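Local coordinates for protein YiiM (Escherichia coli, PDB 1O65) that is of uncertain function, but belongs to the MOSC family and is thought to bind molybdenum and act as an oxidoreductase on nitrogenous compounds, at residues Leu46-Leu51 with Gly64-Leu69; Leu90-Phe96 with Leu135-Ile141. Residue numbers count along the deposited sequence, not the author numbering.

Contact 1 (Leu46-Leu51 with Gly64-Leu69)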
ATOM      1  N   LEU A  46       3.358 -16.006  -7.739  1.00 33.58           N
ATOM      2  CA  LEU A  46       2.644 -15.133  -6.797  1.00 33.57           C
ATOM      3  C   LEU A  46       1.419 -15.923  -6.315  1.00 34.78           C
ATOM      4  O   LEU A  46       0.549 -16.256  -7.134  1.00 34.16           O
ATOM      5  CB  LEU A  46       2.247 -13.800  -7.410  1.00 27.33           C
ATOM      6  CG  LEU A  46       1.197 -12.975  -6.666  1.00 30.27           C
ATOM      7  CD1 LEU A  46       1.567 -12.701  -5.210  1.00 22.11           C
ATOM      8  CD2 LEU A  46       0.916 -11.652  -7.370  1.00 28.89           C
ATOM      9  N   THR A  47       1.408 -16.276  -5.036  1.00 35.25           N
ATOM     10  CA  THR A  47       0.285 -17.048  -4.491  1.00 36.71           C
ATOM     11  C   THR A  47      -0.687 -16.148  -3.756  1.00 35.13           C
ATOM     12  O   THR A  47      -0.409 -14.969  -3.543  1.00 36.38           O
ATOM     13  CB  THR A  47       0.762 -18.186  -3.564  1.00 39.95           C
ATOM     14  OG1 THR A  47      -0.382 -19.030  -3.276  1.00 47.65           O
ATOM     15  CG2 THR A  47       1.303 -17.698  -2.247  1.00 38.91           C
ATOM     16  N   GLU A  48      -1.794 -16.670  -3.270  1.00 35.13           N
ATOM     17  CA  GLU A  48      -2.791 -15.922  -2.531  1.00 35.11           C
ATOM     18  C   GLU A  48      -2.203 -15.017  -1.452  1.00 34.02           C
ATOM     19  O   GLU A  48      -2.611 -13.885  -1.273  1.00 33.73           O
ATOM     20  CB  GLU A  48      -3.733 -16.908  -1.804  1.00 39.38           C
ATOM     21  CG  GLU A  48      -4.712 -16.206  -0.866  1.00 44.63           C
ATOM     22  CD  GLU A  48      -5.734 -17.143  -0.260  1.00 48.05           C
ATOM     23  OE1 GLU A  48      -5.368 -17.924   0.645  1.00 51.06           O
ATOM     24  OE2 GLU A  48      -6.917 -17.104  -0.656  1.00 49.67           O
ATOM     25  N   LEU A  49      -1.295 -15.572  -0.659  1.00 32.23           N
ATOM     26  CA  LEU A  49      -0.691 -14.911   0.465  1.00 30.18           C
ATOM     27  C   LEU A  49       0.525 -14.064   0.160  1.00 27.77           C
ATOM     28  O   LEU A  49       1.007 -13.358   1.034  1.00 24.81           O
ATOM     29  CB  LEU A  49      -0.321 -16.008   1.499  1.00 28.86           C
ATOM     30  CG  LEU A  49      -1.527 -16.743   2.106  1.00 30.91           C
ATOM     31  CD1 LEU A  49      -1.037 -17.742   3.158  1.00 30.40           C
ATOM     32  CD2 LEU A  49      -2.502 -15.748   2.717  1.00 28.93           C
ATOM     33  N   GLY A  50       1.094 -14.146  -1.042  1.00 26.97           N
ATOM     34  CA  GLY A  50       2.275 -13.322  -1.293  1.00 27.28           C
ATOM     35  C   GLY A  50       3.222 -14.014  -2.248  1.00 28.38           C
ATOM     36  O   GLY A  50       2.871 -15.055  -2.815  1.00 29.20           O
ATOM     37  N   LEU A  51       4.352 -13.392  -2.484  1.00 29.36           N
ATOM     38  CA  LEU A  51       5.373 -13.902  -3.388  1.00 32.65           C
ATOM     39  C   LEU A  51       6.181 -15.044  -2.793  1.00 34.00           C
ATOM     40  O   LEU A  51       6.688 -14.949  -1.665  1.00 34.88           O
ATOM     41  CB  LEU A  51       6.323 -12.763  -3.811  1.00 28.47           C
ATOM     42  CG  LEU A  51       5.743 -11.854  -4.921  1.00 29.95           C
ATOM     43  CD1 LEU A  51       6.481 -10.532  -4.989  1.00 26.38           C
ATOM     44  CD2 LEU A  51       5.818 -12.547  -6.273  1.00 26.91           C
ATOM     45  N   GLY A  64      -4.602 -11.848   5.974  1.00 37.54           N
ATOM     46  CA  GLY A  64      -3.435 -12.151   5.198  1.00 35.80           C
ATOM     47  C   GLY A  64      -3.588 -12.006   3.693  1.00 32.93           C
ATOM     48  O   GLY A  64      -2.752 -11.450   2.988  1.00 29.05           O
ATOM     49  N   PRO A  65      -4.666 -12.555   3.151  1.00 32.45           N
ATOM     50  CA  PRO A  65      -4.947 -12.432   1.729  1.00 32.95           C
ATOM     51  C   PRO A  65      -5.015 -10.970   1.309  1.00 32.00           C
ATOM     52  O   PRO A  65      -4.506 -10.616   0.240  1.00 31.91           O
ATOM     53  CB  PRO A  65      -6.259 -13.174   1.545  1.00 33.88           C
ATOM     54  CG  PRO A  65      -6.326 -14.131   2.698  1.00 33.60           C
ATOM     55  CD  PRO A  65      -5.632 -13.443   3.834  1.00 32.58           C
ATOM     56  N   ASP A  66      -5.530 -10.067   2.134  1.00 30.50           N
ATOM     57  CA  ASP A  66      -5.588  -8.643   1.837  1.00 29.82           C
ATOM     58  C   ASP A  66      -4.251  -7.925   1.899  1.00 28.98           C
ATOM     59  O   ASP A  66      -4.227  -6.724   1.644  1.00 26.73           O
ATOM     60  CB  ASP A  66      -6.529  -7.925   2.835  1.00 25.04           C
ATOM     61  CG  ASP A  66      -7.973  -8.315   2.600  1.00 23.92           C
ATOM     62  OD1 ASP A  66      -8.348  -8.604   1.450  1.00 22.29           O
ATOM     63  OD2 ASP A  66      -8.743  -8.340   3.583  1.00 26.95           O
ATOM     64  N   ARG A  67      -3.165  -8.570   2.315  1.00 29.35           N
ATOM     65  CA  ARG A  67      -1.883  -7.858   2.388  1.00 30.71           C
ATOM     66  C   ARG A  67      -0.768  -8.715   1.811  1.00 29.32           C
ATOM     67  O   ARG A  67       0.350  -8.750   2.295  1.00 28.51           O
ATOM     68  CB  ARG A  67      -1.579  -7.402   3.808  1.00 35.10           C
ATOM     69  CG  ARG A  67      -1.777  -8.421   4.901  1.00 43.17           C
ATOM     70  CD  ARG A  67      -1.706  -7.768   6.300  1.00 47.84           C
ATOM     71  NE  ARG A  67      -2.393  -8.649   7.276  1.00 50.46           N
ATOM     72  CZ  ARG A  67      -1.869  -9.796   7.682  1.00 53.46           C
ATOM     73  NH1 ARG A  67      -0.687 -10.208   7.235  1.00 55.33           N
ATOM     74  NH2 ARG A  67      -2.530 -10.566   8.531  1.00 54.92           N
ATOM     75  N   ALA A  68      -1.099  -9.399   0.724  1.00 29.27           N
ATOM     76  CA  ALA A  68      -0.169 -10.271   0.029  1.00 27.88           C
ATOM     77  C   ALA A  68       1.012  -9.505  -0.557  1.00 28.53           C
ATOM     78  O   ALA A  68       2.118 -10.062  -0.589  1.00 28.78           O
ATOM     79  CB  ALA A  68      -0.940 -11.013  -1.064  1.00 26.44           C
ATOM     80  N   LEU A  69       0.814  -8.278  -1.030  1.00 25.83           N
ATOM     81  CA  LEU A  69       1.823  -7.462  -1.642  1.00 24.85           C
ATOM     82  C   LEU A  69       1.804  -6.000  -1.176  1.00 23.92           C
ATOM     83  O   LEU A  69       0.753  -5.372  -1.127  1.00 24.28           O
ATOM     84  CB  LEU A  69       1.649  -7.418  -3.171  1.00 24.49           C
ATOM     85  CG  LEU A  69       1.979  -8.645  -3.995  1.00 24.75           C
ATOM     86  CD1 LEU A  69       1.223  -8.628  -5.316  1.00 21.89           C
ATOM     87  CD2 LEU A  69       3.479  -8.775  -4.264  1.00 22.71           C
TER
HETATM   88  O   HOH W   1      -4.582 -12.367  -1.707  1.00 19.03           O
HETATM   89  O   HOH W   2       4.830 -10.758  -0.959  1.00 21.39           O
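A tight beta-hairpin with a two-residue loop, E48-L49, between strands 43-47 and 50-51 of a small three-stranded sheet, packs here against the loop that leads into strand 69-73 of the main MOSC sheet. T47 to G50 form a type I turn, closed by T47 N to G50 O (2.9 Å) and G50 N to T47 O (3.0 Å). G50 has a phi of 148°, at which a CB would jam against the preceding carbonyl and crowd A68 O, so glycine suits both turn and contact. A68, small enough to enter, brings its CB to 3.3 Å from E48 O. L69 packs against both L46 and L51: its CD1 lies 3.7 Å from L46 CD2 and its CD2 3.6 Å from L51 CD1. No direct hydrogen bond joins the segments; one water links E48 O (2.5 Å) to P65 O (2.6 Å), another L51 N (3.1 Å) to A68 O (2.8 Å). CA-H...O contacts run from G50 CA to A68 O (3.3 Å) and A68 CA to L49 O (3.5 Å). Polar cohesion thus rests on water and these contacts, beside a leucine core.

Contact 2 (Leu90-Phe96 with Leu135-Ile141)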
ATOM      1  N   LEU A  90      19.737   5.742   3.451  1.00 38.21           N
ATOM      2  CA  LEU A  90      18.729   4.812   3.917  1.00 37.07           C
ATOM      3  C   LEU A  90      17.473   4.858   3.053  1.00 35.97           C
ATOM      4  O   LEU A  90      16.748   3.876   3.000  1.00 36.01           O
ATOM      5  CB  LEU A  90      18.292   5.139   5.356  1.00 37.49           C
ATOM      6  CG  LEU A  90      19.382   5.129   6.422  1.00 37.76           C
ATOM      7  CD1 LEU A  90      18.799   5.629   7.739  1.00 37.38           C
ATOM      8  CD2 LEU A  90      20.020   3.751   6.544  1.00 33.71           C
ATOM      9  N   PHE A  91      17.237   5.978   2.384  1.00 34.89           N
ATOM     10  CA  PHE A  91      16.007   6.118   1.620  1.00 35.20           C
ATOM     11  C   PHE A  91      16.121   5.597   0.213  1.00 35.87           C
ATOM     12  O   PHE A  91      16.092   6.353  -0.764  1.00 36.15           O
ATOM     13  CB  PHE A  91      15.494   7.566   1.725  1.00 36.06           C
ATOM     14  CG  PHE A  91      15.164   7.906   3.167  1.00 37.14           C
ATOM     15  CD1 PHE A  91      13.957   7.546   3.730  1.00 36.23           C
ATOM     16  CD2 PHE A  91      16.109   8.542   3.969  1.00 37.21           C
ATOM     17  CE1 PHE A  91      13.663   7.841   5.053  1.00 34.82           C
ATOM     18  CE2 PHE A  91      15.813   8.843   5.290  1.00 38.73           C
ATOM     19  CZ  PHE A  91      14.596   8.488   5.842  1.00 32.97           C
ATOM     20  N   VAL A  92      16.224   4.268   0.082  1.00 34.76           N
ATOM     21  CA  VAL A  92      16.296   3.570  -1.181  1.00 34.51           C
ATOM     22  C   VAL A  92      15.442   2.296  -1.077  1.00 35.32           C
ATOM     23  O   VAL A  92      15.308   1.751   0.024  1.00 35.72           O
ATOM     24  CB  VAL A  92      17.711   3.191  -1.623  1.00 34.31           C
ATOM     25  CG1 VAL A  92      18.600   4.401  -1.865  1.00 35.29           C
ATOM     26  CG2 VAL A  92      18.425   2.311  -0.600  1.00 34.18           C
ATOM     27  N   ALA A  93      14.759   1.917  -2.142  1.00 34.71           N
ATOM     28  CA  ALA A  93      13.944   0.698  -2.115  1.00 35.77           C
ATOM     29  C   ALA A  93      14.840  -0.472  -1.715  1.00 35.17           C
ATOM     30  O   ALA A  93      16.010  -0.492  -2.104  1.00 36.20           O
ATOM     31  CB  ALA A  93      13.360   0.513  -3.514  1.00 34.78           C
ATOM     32  N   PRO A  94      14.375  -1.412  -0.911  1.00 34.59           N
ATOM     33  CA  PRO A  94      13.025  -1.394  -0.374  1.00 34.13           C
ATOM     34  C   PRO A  94      12.998  -1.086   1.109  1.00 34.38           C
ATOM     35  O   PRO A  94      12.362  -1.796   1.911  1.00 34.17           O
ATOM     36  CB  PRO A  94      12.585  -2.839  -0.629  1.00 34.45           C
ATOM     37  CG  PRO A  94      13.837  -3.612  -0.293  1.00 34.04           C
ATOM     38  CD  PRO A  94      14.970  -2.772  -0.795  1.00 33.75           C
ATOM     39  N   ALA A  95      13.552   0.065   1.496  1.00 32.54           N
ATOM     40  CA  ALA A  95      13.631   0.446   2.894  1.00 32.14           C
ATOM     41  C   ALA A  95      12.290   0.403   3.609  1.00 32.66           C
ATOM     42  O   ALA A  95      12.231   0.132   4.807  1.00 31.15           O
ATOM     43  CB  ALA A  95      14.243   1.828   3.060  1.00 29.29           C
ATOM     44  N   PHE A  96      11.188   0.679   2.917  1.00 33.26           N
ATOM     45  CA  PHE A  96       9.883   0.661   3.582  1.00 33.19           C
ATOM     46  C   PHE A  96       9.251  -0.713   3.617  1.00 31.17           C
ATOM     47  O   PHE A  96       8.085  -0.807   4.020  1.00 31.78           O
ATOM     48  CB  PHE A  96       8.943   1.699   2.933  1.00 36.22           C
ATOM     49  CG  PHE A  96       9.229   3.099   3.423  1.00 37.67           C
ATOM     50  CD1 PHE A  96       8.656   3.576   4.587  1.00 37.23           C
ATOM     51  CD2 PHE A  96      10.111   3.920   2.741  1.00 38.61           C
ATOM     52  CE1 PHE A  96       8.938   4.848   5.047  1.00 37.58           C
ATOM     53  CE2 PHE A  96      10.402   5.197   3.192  1.00 37.46           C
ATOM     54  CZ  PHE A  96       9.815   5.664   4.344  1.00 36.53           C
ATOM     55  N   LEU A 135       8.861   0.980  11.948  1.00 44.80           N
ATOM     56  CA  LEU A 135       9.551   1.889  11.059  1.00 45.84           C
ATOM     57  C   LEU A 135      10.417   2.889  11.817  1.00 46.83           C
ATOM     58  O   LEU A 135      11.511   3.240  11.358  1.00 45.80           O
ATOM     59  CB  LEU A 135       8.529   2.607  10.189  1.00 44.48           C
ATOM     60  CG  LEU A 135       8.199   2.091   8.791  1.00 48.57           C
ATOM     61  CD1 LEU A 135       8.392   0.583   8.611  1.00 47.93           C
ATOM     62  CD2 LEU A 135       6.713   2.426   8.505  1.00 44.05           C
ATOM     63  N   ASN A 136       9.959   3.429  12.942  1.00 47.91           N
ATOM     64  CA  ASN A 136      10.712   4.387  13.723  1.00 50.71           C
ATOM     65  C   ASN A 136      12.077   3.876  14.173  1.00 52.97           C
ATOM     66  O   ASN A 136      12.973   4.702  14.350  1.00 53.37           O
ATOM     67  CB  ASN A 136       9.927   4.869  14.944  1.00 48.89           C
ATOM     68  CG  ASN A 136       8.664   5.608  14.546  1.00 46.36           C
ATOM     69  OD1 ASN A 136       8.624   6.227  13.483  1.00 46.71           O
ATOM     70  ND2 ASN A 136       7.647   5.527  15.379  1.00 44.69           N
ATOM     71  N   TYR A 137      12.232   2.580  14.380  1.00 54.97           N
ATOM     72  CA  TYR A 137      13.486   1.986  14.773  1.00 57.76           C
ATOM     73  C   TYR A 137      14.282   1.492  13.566  1.00 58.50           C
ATOM     74  O   TYR A 137      15.492   1.296  13.662  1.00 58.87           O
ATOM     75  CB  TYR A 137      13.277   0.816  15.747  1.00 59.63           C
ATOM     76  CG  TYR A 137      12.353   1.118  16.908  1.00 63.19           C
ATOM     77  CD1 TYR A 137      12.422   2.332  17.579  1.00 63.29           C
ATOM     78  CD2 TYR A 137      11.418   0.189  17.346  1.00 62.75           C
ATOM     79  CE1 TYR A 137      11.577   2.623  18.629  1.00 65.29           C
ATOM     80  CE2 TYR A 137      10.579   0.466  18.409  1.00 65.03           C
ATOM     81  CZ  TYR A 137      10.657   1.685  19.038  1.00 63.69           C
ATOM     82  OH  TYR A 137       9.818   1.971  20.093  1.00 66.69           O
ATOM     83  N   HIS A 138      13.630   1.314  12.425  1.00 58.92           N
ATOM     84  CA  HIS A 138      14.325   0.824  11.236  1.00 59.07           C
ATOM     85  C   HIS A 138      15.131   1.919  10.559  1.00 58.30           C
ATOM     86  O   HIS A 138      16.237   1.703  10.063  1.00 57.96           O
ATOM     87  CB  HIS A 138      13.326   0.194  10.268  1.00 61.46           C
ATOM     88  CG  HIS A 138      13.969  -0.425   9.066  1.00 63.10           C
ATOM     89  ND1 HIS A 138      14.293   0.294   7.939  1.00 62.78           N
ATOM     90  CD2 HIS A 138      14.348  -1.701   8.823  1.00 64.75           C
ATOM     91  CE1 HIS A 138      14.839  -0.504   7.048  1.00 64.49           C
ATOM     92  NE2 HIS A 138      14.885  -1.726   7.559  1.00 65.80           N
ATOM     93  N   PHE A 139      14.590   3.128  10.529  1.00 58.01           N
ATOM     94  CA  PHE A 139      15.275   4.266   9.929  1.00 57.50           C
ATOM     95  C   PHE A 139      16.003   5.091  10.983  1.00 57.59           C
ATOM     96  O   PHE A 139      16.657   6.086  10.693  1.00 56.80           O
ATOM     97  CB  PHE A 139      14.263   5.180   9.227  1.00 55.85           C
ATOM     98  CG  PHE A 139      13.628   4.543   8.026  1.00 54.28           C
ATOM     99  CD1 PHE A 139      14.360   4.417   6.856  1.00 54.38           C
ATOM    100  CD2 PHE A 139      12.329   4.079   8.059  1.00 52.51           C
ATOM    101  CE1 PHE A 139      13.797   3.833   5.742  1.00 55.19           C
ATOM    102  CE2 PHE A 139      11.753   3.507   6.943  1.00 52.99           C
ATOM    103  CZ  PHE A 139      12.489   3.383   5.784  1.00 55.14           C
ATOM    104  N   ASP A 140      15.749   4.749  12.247  1.00 58.26           N
ATOM    105  CA  ASP A 140      16.313   5.438  13.387  1.00 57.66           C
ATOM    106  C   ASP A 140      15.845   6.892  13.414  1.00 56.70           C
ATOM    107  O   ASP A 140      16.590   7.822  13.709  1.00 56.39           O
ATOM    108  CB  ASP A 140      17.844   5.393  13.382  1.00 60.64           C
ATOM    109  CG  ASP A 140      18.362   5.357  14.819  1.00 60.64           C
ATOM    110  OD1 ASP A 140      18.248   4.252  15.394  1.00 62.21           O
ATOM    111  OD2 ASP A 140      18.834   6.386  15.324  1.00 58.88           O
ATOM    112  N   ILE A 141      14.617   7.086  12.969  1.00 55.25           N
ATOM    113  CA  ILE A 141      13.948   8.383  12.960  1.00 52.99           C
ATOM    114  C   ILE A 141      12.712   8.163  13.848  1.00 52.05           C
ATOM    115  O   ILE A 141      11.776   7.447  13.491  1.00 51.54           O
ATOM    116  CB  ILE A 141      13.562   8.849  11.561  1.00 53.16           C
ATOM    117  CG1 ILE A 141      14.825   9.187  10.739  1.00 54.09           C
ATOM    118  CG2 ILE A 141      12.681  10.102  11.636  1.00 53.17           C
ATOM    119  CD1 ILE A 141      14.575   9.305   9.247  1.00 51.32           C
TER
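One phenylalanine, F139, supplies by far the largest share of this interface, entering an aromatic cluster with F91 and F96 from the irregular loop before strand 100-102. The F91 and F139 planes lie within 4° of parallel, yet their centroids are 5.2 Å apart and the rings are slid so far that they barely overlap. F96 meets F139 obliquely, at 43° and 4.7 Å between centroids, with F139 CE2 over one face of F96. Flat and apolar, the three rings are buried, in a contact with no hydrogen bond across it, and W80 extends the cluster by meeting both F91 and F96. The irregular loop has F91 at the centre of an inverse gamma turn and a cis peptide before P94. A95, whose methyl takes little space, sits at the edge of the F139 ring, CB to CE1 3.4 Å. D140 takes a positive phi as the chain leaves the helix, and the following I141 turns back so that its CD1 reaches the edge of the F91 ring, 3.5 Å from CZ.

How the contacts relate
In sequence, both segments of contact 1 precede those of contact 2, and both contacts belong to the MOSC region of the protein. Their centres are 22 Å apart and their nearest atoms about 10 Å, so they do not touch. Strand 69-73 offers a route between them: L69, in contact 1, is its first residue, while Y72, farther along, stacks on F96 of contact 2. Contact 1, its centre about 12 Å from the centre of the chain, joins the small antiparallel sheet to the main one, whereas contact 2, its centre about 16 Å from the same point, ties a loop to a helical turn. No ligand or metal lies in either contact, so their relation to a possible molybdenum or cofactor site stays open.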